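Local atomic coordinates of CurH (Lyngbya majuscula, PDB entry 3KG7), a protein that probably catalyses, as a polyketide synthase dehydratase domain, the loss of water from a beta-hydroxyacyl intermediate during curacin biosynthesis. Residues R42-P47 against A286-F291; P65-D70 against E233-H238. One frame throughout, in Å; residues are numbered along the deposited sequence.

Contact 1. Residues R42-P47 against A286-F291; sequences RVYDTP and APSQLF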
ATOM      1  N   ARG C  42     -23.122 -20.479   0.940  1.00 84.12           N
ATOM      2  CA  ARG C  42     -24.225 -19.782   0.293  1.00 84.58           C
ATOM      3  C   ARG C  42     -25.307 -19.360   1.283  1.00 83.31           C
ATOM      4  O   ARG C  42     -25.953 -20.207   1.922  1.00 83.77           O
ATOM      5  CB  ARG C  42     -24.814 -20.650  -0.832  1.00 85.98           C
ATOM      6  CG  ARG C  42     -23.780 -21.161  -1.847  1.00 86.99           C
ATOM      7  CD  ARG C  42     -24.413 -21.930  -3.014  1.00 88.25           C
ATOM      8  NE  ARG C  42     -25.020 -21.038  -4.010  1.00 91.59           N
ATOM      9  CZ  ARG C  42     -24.366 -20.442  -5.009  1.00 92.24           C
ATOM     10  NH1 ARG C  42     -23.062 -20.621  -5.181  1.00 93.57           N
ATOM     11  NH2 ARG C  42     -25.021 -19.649  -5.845  1.00 92.45           N
ATOM     12  N   VAL C  43     -25.486 -18.044   1.413  1.00 81.03           N
ATOM     13  CA  VAL C  43     -26.631 -17.477   2.137  1.00 80.34           C
ATOM     14  C   VAL C  43     -27.594 -16.839   1.124  1.00 80.10           C
ATOM     15  O   VAL C  43     -27.179 -16.050   0.273  1.00 80.05           O
ATOM     16  CB  VAL C  43     -26.206 -16.445   3.211  1.00 78.93           C
ATOM     17  CG1 VAL C  43     -27.395 -16.052   4.068  1.00 78.78           C
ATOM     18  CG2 VAL C  43     -25.111 -17.012   4.096  1.00 79.55           C
ATOM     19  N   TYR C  44     -28.874 -17.190   1.218  1.00 78.90           N
ATOM     20  CA  TYR C  44     -29.876 -16.795   0.219  1.00 80.04           C
ATOM     21  C   TYR C  44     -29.372 -17.103  -1.188  1.00 81.39           C
ATOM     22  O   TYR C  44     -29.484 -16.281  -2.105  1.00 81.03           O
ATOM     23  CB  TYR C  44     -30.252 -15.315   0.359  1.00 79.12           C
ATOM     24  CG  TYR C  44     -30.754 -14.956   1.734  1.00 79.49           C
ATOM     25  CD1 TYR C  44     -32.025 -15.353   2.158  1.00 77.40           C
ATOM     26  CD2 TYR C  44     -29.956 -14.227   2.618  1.00 79.22           C
ATOM     27  CE1 TYR C  44     -32.488 -15.033   3.423  1.00 77.79           C
ATOM     28  CE2 TYR C  44     -30.414 -13.899   3.887  1.00 79.56           C
ATOM     29  CZ  TYR C  44     -31.681 -14.306   4.283  1.00 78.46           C
ATOM     30  OH  TYR C  44     -32.139 -13.987   5.540  1.00 78.77           O
ATOM     31  N   ASP C  45     -28.803 -18.299  -1.332  1.00 83.14           N
ATOM     32  CA  ASP C  45     -28.202 -18.777  -2.581  1.00 83.76           C
ATOM     33  C   ASP C  45     -27.213 -17.777  -3.195  1.00 83.61           C
ATOM     34  O   ASP C  45     -27.063 -17.700  -4.418  1.00 84.37           O
ATOM     35  CB  ASP C  45     -29.280 -19.189  -3.589  1.00 84.19           C
ATOM     36  CG  ASP C  45     -28.864 -20.377  -4.435  1.00 85.74           C
ATOM     37  OD1 ASP C  45     -27.866 -20.284  -5.182  1.00 85.91           O
ATOM     38  OD2 ASP C  45     -29.546 -21.414  -4.357  1.00 87.25           O
ATOM     39  N   THR C  46     -26.542 -17.015  -2.334  1.00 82.89           N
ATOM     40  CA  THR C  46     -25.516 -16.065  -2.762  1.00 82.00           C
ATOM     41  C   THR C  46     -24.197 -16.386  -2.056  1.00 83.12           C
ATOM     42  O   THR C  46     -24.156 -16.506  -0.825  1.00 85.24           O
ATOM     43  CB  THR C  46     -25.934 -14.598  -2.484  1.00 80.55           C
ATOM     44  OG1 THR C  46     -27.251 -14.364  -3.003  1.00 81.70           O
ATOM     45  CG2 THR C  46     -24.969 -13.622  -3.132  1.00 79.12           C
ATOM     46  N   PRO C  47     -23.114 -16.549  -2.833  1.00 82.69           N
ATOM     47  CA  PRO C  47     -21.813 -16.751  -2.204  1.00 82.22           C
ATOM     48  C   PRO C  47     -21.463 -15.546  -1.339  1.00 82.75           C
ATOM     49  O   PRO C  47     -21.416 -14.409  -1.832  1.00 82.13           O
ATOM     50  CB  PRO C  47     -20.852 -16.862  -3.396  1.00 83.18           C
ATOM     51  CG  PRO C  47     -21.730 -17.255  -4.559  1.00 83.03           C
ATOM     52  CD  PRO C  47     -23.030 -16.558  -4.306  1.00 82.63           C
ATOM     53  N   ALA C 286     -30.897 -11.082  10.116  1.00 90.58           N
ATOM     54  CA  ALA C 286     -30.619 -10.250   8.953  1.00 91.53           C
ATOM     55  C   ALA C 286     -31.407 -10.731   7.738  1.00 91.68           C
ATOM     56  O   ALA C 286     -30.990 -11.671   7.057  1.00 92.29           O
ATOM     57  CB  ALA C 286     -29.116 -10.219   8.659  1.00 91.56           C
ATOM     58  N   PRO C 287     -32.566 -10.098   7.476  1.00 92.39           N
ATOM     59  CA  PRO C 287     -33.359 -10.422   6.287  1.00 92.54           C
ATOM     60  C   PRO C 287     -32.620 -10.041   5.005  1.00 92.55           C
ATOM     61  O   PRO C 287     -31.812  -9.112   5.009  1.00 92.01           O
ATOM     62  CB  PRO C 287     -34.629  -9.584   6.461  1.00 92.35           C
ATOM     63  CG  PRO C 287     -34.247  -8.490   7.390  1.00 92.88           C
ATOM     64  CD  PRO C 287     -33.197  -9.048   8.297  1.00 92.51           C
ATOM     65  N   SER C 288     -32.906 -10.764   3.926  1.00 93.46           N
ATOM     66  CA  SER C 288     -32.156 -10.640   2.672  1.00 93.68           C
ATOM     67  C   SER C 288     -32.133  -9.235   2.057  1.00 93.36           C
ATOM     68  O   SER C 288     -31.133  -8.846   1.456  1.00 92.69           O
ATOM     69  CB  SER C 288     -32.652 -11.660   1.649  1.00 94.16           C
ATOM     70  OG  SER C 288     -31.690 -11.836   0.628  1.00 94.80           O
ATOM     71  N   GLN C 289     -33.227  -8.486   2.208  1.00 93.82           N
ATOM     72  CA  GLN C 289     -33.312  -7.101   1.726  1.00 93.86           C
ATOM     73  C   GLN C 289     -32.266  -6.198   2.376  1.00 93.47           C
ATOM     74  O   GLN C 289     -31.663  -5.361   1.703  1.00 94.57           O
ATOM     75  CB  GLN C 289     -34.704  -6.506   1.967  1.00 94.55           C
ATOM     76  CG  GLN C 289     -35.869  -7.332   1.437  1.00 95.14           C
ATOM     77  CD  GLN C 289     -36.423  -8.307   2.464  1.00 95.05           C
ATOM     78  OE1 GLN C 289     -35.686  -8.863   3.284  1.00 93.63           O
ATOM     79  NE2 GLN C 289     -37.732  -8.523   2.419  1.00 94.85           N
ATOM     80  N   LEU C 290     -32.067  -6.363   3.684  1.00 92.27           N
ATOM     81  CA  LEU C 290     -31.052  -5.611   4.424  1.00 91.60           C
ATOM     82  C   LEU C 290     -29.648  -6.202   4.255  1.00 90.71           C
ATOM     83  O   LEU C 290     -28.683  -5.463   4.049  1.00 91.12           O
ATOM     84  CB  LEU C 290     -31.412  -5.530   5.913  1.00 92.29           C
ATOM     85  CG  LEU C 290     -32.272  -4.364   6.412  1.00 93.05           C
ATOM     86  CD1 LEU C 290     -32.981  -4.737   7.708  1.00 92.92           C
ATOM     87  CD2 LEU C 290     -31.438  -3.096   6.599  1.00 93.22           C
ATOM     88  N   PHE C 291     -29.556  -7.532   4.331  1.00 88.36           N
ATOM     89  CA  PHE C 291     -28.287  -8.261   4.304  1.00 85.16           C
ATOM     90  C   PHE C 291     -27.562  -8.190   2.962  1.00 84.94           C
ATOM     91  O   PHE C 291     -26.353  -7.939   2.930  1.00 85.35           O
ATOM     92  CB  PHE C 291     -28.516  -9.724   4.695  1.00 83.58           C
ATOM     93  CG  PHE C 291     -27.250 -10.508   4.920  1.00 84.01           C
ATOM     94  CD1 PHE C 291     -26.480 -10.313   6.070  1.00 83.51           C
ATOM     95  CD2 PHE C 291     -26.835 -11.464   3.997  1.00 83.89           C
ATOM     96  CE1 PHE C 291     -25.317 -11.041   6.283  1.00 81.43           C
ATOM     97  CE2 PHE C 291     -25.663 -12.202   4.211  1.00 83.15           C
ATOM     98  CZ  PHE C 291     -24.911 -11.988   5.355  1.00 81.73           C
TER
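One hydrogen bond spans the two segments, at the phenol tip. The hydroxyl of Tyr-44 donates to Ala-286 O (OH to O 3.0 Å), lying in the carbonyl plane on a lone pair with a C=O...donor angle of 138°, and it also bonds the backbone N of Phe-225, so two main-chain groups fix it. The ring forms the CH-pi part. Ser-288 CB stands 3.6 Å from the centroid of the Tyr-44 ring and only 2° off its normal. With Ser-288 OG anti to its backbone N (chi1 -162°), the hydroxyl oxygen leans over the same face toward Tyr-44 CG. Apolar packing adds Phe-291 CD2, at the edge of the Tyr-44 ring and 4.3 Å from Tyr-44 CE2, while Phe-291 CE2 approaches Val-43 CG1 at 4.2 Å.

Within 42-47, paired bonds between Val-43 and Thr-46 close a beta-hairpin with a two-residue turn, Tyr-44 and Asp-45. Arg-42 grips Asp-45 OD1 side-on, through NE and NH2, and Thr-46 OG1 donates to Tyr-44 O (3.1 Å). Pro-287, the N-cap residue, accepts from Phe-291 N. The chemistry implies that one side chain joins turn and C-terminal segment by both polar and apolar contact.

Contact 2. Residues P65-D70 against E233-H238; sequences PAAVED and EMTLSH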
ATOM      1  N   PRO C  65       0.960 -17.582  18.781  1.00 78.02           N
ATOM      2  CA  PRO C  65      -0.242 -17.262  19.564  1.00 76.97           C
ATOM      3  C   PRO C  65      -0.615 -15.783  19.481  1.00 77.60           C
ATOM      4  O   PRO C  65       0.261 -14.916  19.408  1.00 78.66           O
ATOM      5  CB  PRO C  65       0.145 -17.637  20.998  1.00 73.98           C
ATOM      6  CG  PRO C  65       1.442 -18.400  20.889  1.00 73.30           C
ATOM      7  CD  PRO C  65       2.106 -17.893  19.658  1.00 74.57           C
ATOM      8  N   ALA C  66      -1.916 -15.518  19.472  1.00 76.73           N
ATOM      9  CA  ALA C  66      -2.456 -14.176  19.329  1.00 77.04           C
ATOM     10  C   ALA C  66      -3.852 -14.135  19.904  1.00 79.01           C
ATOM     11  O   ALA C  66      -4.504 -15.166  20.075  1.00 80.05           O
ATOM     12  CB  ALA C  66      -2.501 -13.759  17.865  1.00 78.90           C
ATOM     13  N   ALA C  67      -4.302 -12.923  20.194  1.00 79.44           N
ATOM     14  CA  ALA C  67      -5.632 -12.673  20.715  1.00 79.32           C
ATOM     15  C   ALA C  67      -6.233 -11.508  19.947  1.00 78.43           C
ATOM     16  O   ALA C  67      -5.573 -10.497  19.722  1.00 78.47           O
ATOM     17  CB  ALA C  67      -5.560 -12.355  22.187  1.00 77.86           C
ATOM     18  N   VAL C  68      -7.481 -11.658  19.520  1.00 79.45           N
ATOM     19  CA  VAL C  68      -8.146 -10.609  18.741  1.00 81.22           C
ATOM     20  C   VAL C  68      -9.404 -10.180  19.456  1.00 81.75           C
ATOM     21  O   VAL C  68     -10.234 -11.015  19.816  1.00 84.83           O
ATOM     22  CB  VAL C  68      -8.478 -11.062  17.310  1.00 81.96           C
ATOM     23  CG1 VAL C  68      -8.887  -9.870  16.477  1.00 82.27           C
ATOM     24  CG2 VAL C  68      -7.266 -11.732  16.665  1.00 81.10           C
ATOM     25  N   GLU C  69      -9.542  -8.881  19.682  1.00 82.19           N
ATOM     26  CA  GLU C  69     -10.651  -8.388  20.493  1.00 84.02           C
ATOM     27  C   GLU C  69     -11.477  -7.302  19.813  1.00 82.74           C
ATOM     28  O   GLU C  69     -11.035  -6.695  18.838  1.00 81.93           O
ATOM     29  CB  GLU C  69     -10.171  -7.957  21.889  1.00 84.62           C
ATOM     30  CG  GLU C  69      -8.905  -7.116  21.919  1.00 87.57           C
ATOM     31  CD  GLU C  69      -8.213  -7.153  23.277  1.00 90.24           C
ATOM     32  OE1 GLU C  69      -7.819  -6.076  23.779  1.00 93.75           O
ATOM     33  OE2 GLU C  69      -8.063  -8.259  23.849  1.00 92.17           O
ATOM     34  N   ASP C  70     -12.683  -7.084  20.342  1.00 83.53           N
ATOM     35  CA  ASP C  70     -13.659  -6.113  19.809  1.00 84.66           C
ATOM     36  C   ASP C  70     -13.850  -6.242  18.298  1.00 83.10           C
ATOM     37  O   ASP C  70     -13.617  -5.295  17.538  1.00 82.48           O
ATOM     38  CB  ASP C  70     -13.282  -4.680  20.187  1.00 88.43           C
ATOM     39  CG  ASP C  70     -13.084  -4.508  21.677  1.00 91.57           C
ATOM     40  OD1 ASP C  70     -11.973  -4.808  22.175  1.00 91.29           O
ATOM     41  OD2 ASP C  70     -14.044  -4.068  22.348  1.00 94.11           O
ATOM     42  N   GLU C 233     -13.996 -11.672  22.002  1.00 80.99           N
ATOM     43  CA  GLU C 233     -12.591 -12.077  21.953  1.00 84.71           C
ATOM     44  C   GLU C 233     -12.431 -13.399  21.218  1.00 84.96           C
ATOM     45  O   GLU C 233     -13.312 -14.264  21.265  1.00 83.95           O
ATOM     46  CB  GLU C 233     -11.987 -12.152  23.369  1.00 87.26           C
ATOM     47  CG  GLU C 233     -10.568 -12.736  23.441  1.00 90.06           C
ATOM     48  CD  GLU C 233      -9.593 -11.879  24.253  1.00 92.93           C
ATOM     49  OE1 GLU C 233      -9.804 -10.648  24.340  1.00 95.18           O
ATOM     50  OE2 GLU C 233      -8.600 -12.429  24.786  1.00 92.82           O
HETATM   51  N   MSE C 234     -11.305 -13.536  20.526  1.00 85.81           N
HETATM   52  CA  MSE C 234     -10.927 -14.791  19.897  1.00 88.09           C
HETATM   53  C   MSE C 234      -9.431 -14.999  20.108  1.00 84.86           C
HETATM   54  O   MSE C 234      -8.616 -14.155  19.740  1.00 84.21           O
HETATM   55  CB  MSE C 234     -11.288 -14.792  18.408  1.00 96.49           C
HETATM   56  CG  MSE C 234     -11.590 -16.175  17.837  1.00102.11           C
HETATM   57 SE   MSE C 234     -10.040 -17.081  17.065  1.00112.97          SE
HETATM   58  CE  MSE C 234     -10.470 -18.956  17.406  1.00103.90           C
ATOM     59  N   THR C 235      -9.077 -16.110  20.739  1.00 82.13           N
ATOM     60  CA  THR C 235      -7.671 -16.434  20.961  1.00 80.55           C
ATOM     61  C   THR C 235      -7.321 -17.735  20.275  1.00 79.79           C
ATOM     62  O   THR C 235      -8.157 -18.637  20.173  1.00 80.45           O
ATOM     63  CB  THR C 235      -7.338 -16.603  22.444  1.00 80.00           C
ATOM     64  OG1 THR C 235      -7.994 -17.775  22.950  1.00 80.02           O
ATOM     65  CG2 THR C 235      -7.765 -15.374  23.235  1.00 80.45           C
ATOM     66  N   LEU C 236      -6.082 -17.833  19.814  1.00 78.07           N
ATOM     67  CA  LEU C 236      -5.575 -19.075  19.265  1.00 77.84           C
ATOM     68  C   LEU C 236      -4.096 -19.214  19.621  1.00 78.73           C
ATOM     69  O   LEU C 236      -3.304 -18.304  19.356  1.00 79.81           O
ATOM     70  CB  LEU C 236      -5.798 -19.120  17.751  1.00 77.57           C
ATOM     71  CG  LEU C 236      -5.370 -20.410  17.049  1.00 77.02           C
ATOM     72  CD1 LEU C 236      -6.176 -21.612  17.554  1.00 75.71           C
ATOM     73  CD2 LEU C 236      -5.477 -20.261  15.543  1.00 75.35           C
ATOM     74  N   SER C 237      -3.736 -20.343  20.232  1.00 78.17           N
ATOM     75  CA  SER C 237      -2.369 -20.556  20.723  1.00 79.24           C
ATOM     76  C   SER C 237      -1.443 -21.109  19.651  1.00 80.14           C
ATOM     77  O   SER C 237      -0.265 -20.759  19.615  1.00 80.59           O
ATOM     78  CB  SER C 237      -2.342 -21.497  21.925  1.00 78.82           C
ATOM     79  OG  SER C 237      -3.271 -21.093  22.906  1.00 83.73           O
ATOM     80  N   HIS C 238      -1.965 -21.987  18.794  1.00 80.34           N
ATOM     81  CA  HIS C 238      -1.172 -22.560  17.702  1.00 81.89           C
ATOM     82  C   HIS C 238      -2.065 -22.981  16.532  1.00 81.35           C
ATOM     83  O   HIS C 238      -3.286 -22.948  16.655  1.00 81.82           O
ATOM     84  CB  HIS C 238      -0.277 -23.717  18.190  1.00 83.14           C
ATOM     85  CG  HIS C 238      -1.007 -24.785  18.941  1.00 83.85           C
ATOM     86  ND1 HIS C 238      -1.798 -25.724  18.316  1.00 85.12           N
ATOM     87  CD2 HIS C 238      -1.050 -25.075  20.263  1.00 84.19           C
ATOM     88  CE1 HIS C 238      -2.307 -26.540  19.222  1.00 86.32           C
ATOM     89  NE2 HIS C 238      -1.867 -26.169  20.411  1.00 85.69           N
TER
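Strands 66-69 and 233-236 run antiparallel, with segment axes 4.6 Å apart at closest approach and 169° between their directions. Two hydrogen-bonded pairs alternate with two non-hydrogen-bonded ones. Ala-66 and Leu-236 exchange both bonds, that from Leu-236 N to Ala-66 O lying nearly along the C=O axis. Val-68 and Met-234 do the same, Val-68 N reaching Met-234 O at 2.8 Å. Beyond the ladder, Pro-65 CA makes a CA-H...O contact with Leu-236 O at 3.2 Å.

On the face of Ala-67, Glu-69, Thr-235 and Glu-233, small groups meet first: Ala-67 CB lies 3.9 Å from Thr-235 CG2. Next to them two acidic side chains run alongside each other, Glu-69 OE2 3.0 Å from Glu-233 OE1, a meeting of like charges and not a hydrogen bond. The salt bridge from Lys-100 to Glu-69 OE1 probably offsets part of the repulsion. Glu-233, bent at chi2 (131°), also brings OE2 toward Ala-67 CB, 4.0 Å away. An alanine here would lose the second carboxylate and the bent chain, and would probably leave that side of Glu-69 less closely packed.

The other face carries Ala-66, Val-68, selenomethionine Met-234 and Leu-236, the first three packing on helix 52-62. A sheet wrapped against a helix, here with strands from both halves of the sequence paired, fits the double hotdog fold of these dehydratases.

From the N terminus the chain first reaches hairpin 42-47, which opens contact 1, then helix 52-62, and enters strand 66-73, where 65-70 opens contact 2. Contact 2 closes when strand 225-236 brings in 233-238, 163 residues on; contact 1 closes later, at 286-291 near the C terminus, so the loop of contact 2 sits wholly within that of contact 1. Each joins the first hotdog family region to the second, one by strand pairing, the other by a hairpin turn meeting a terminal helix. Their centres lie 28 Å apart, on opposite sides of the chain's centre, and their nearest atoms are about 17 Å apart, so the two halves are tied at separate places.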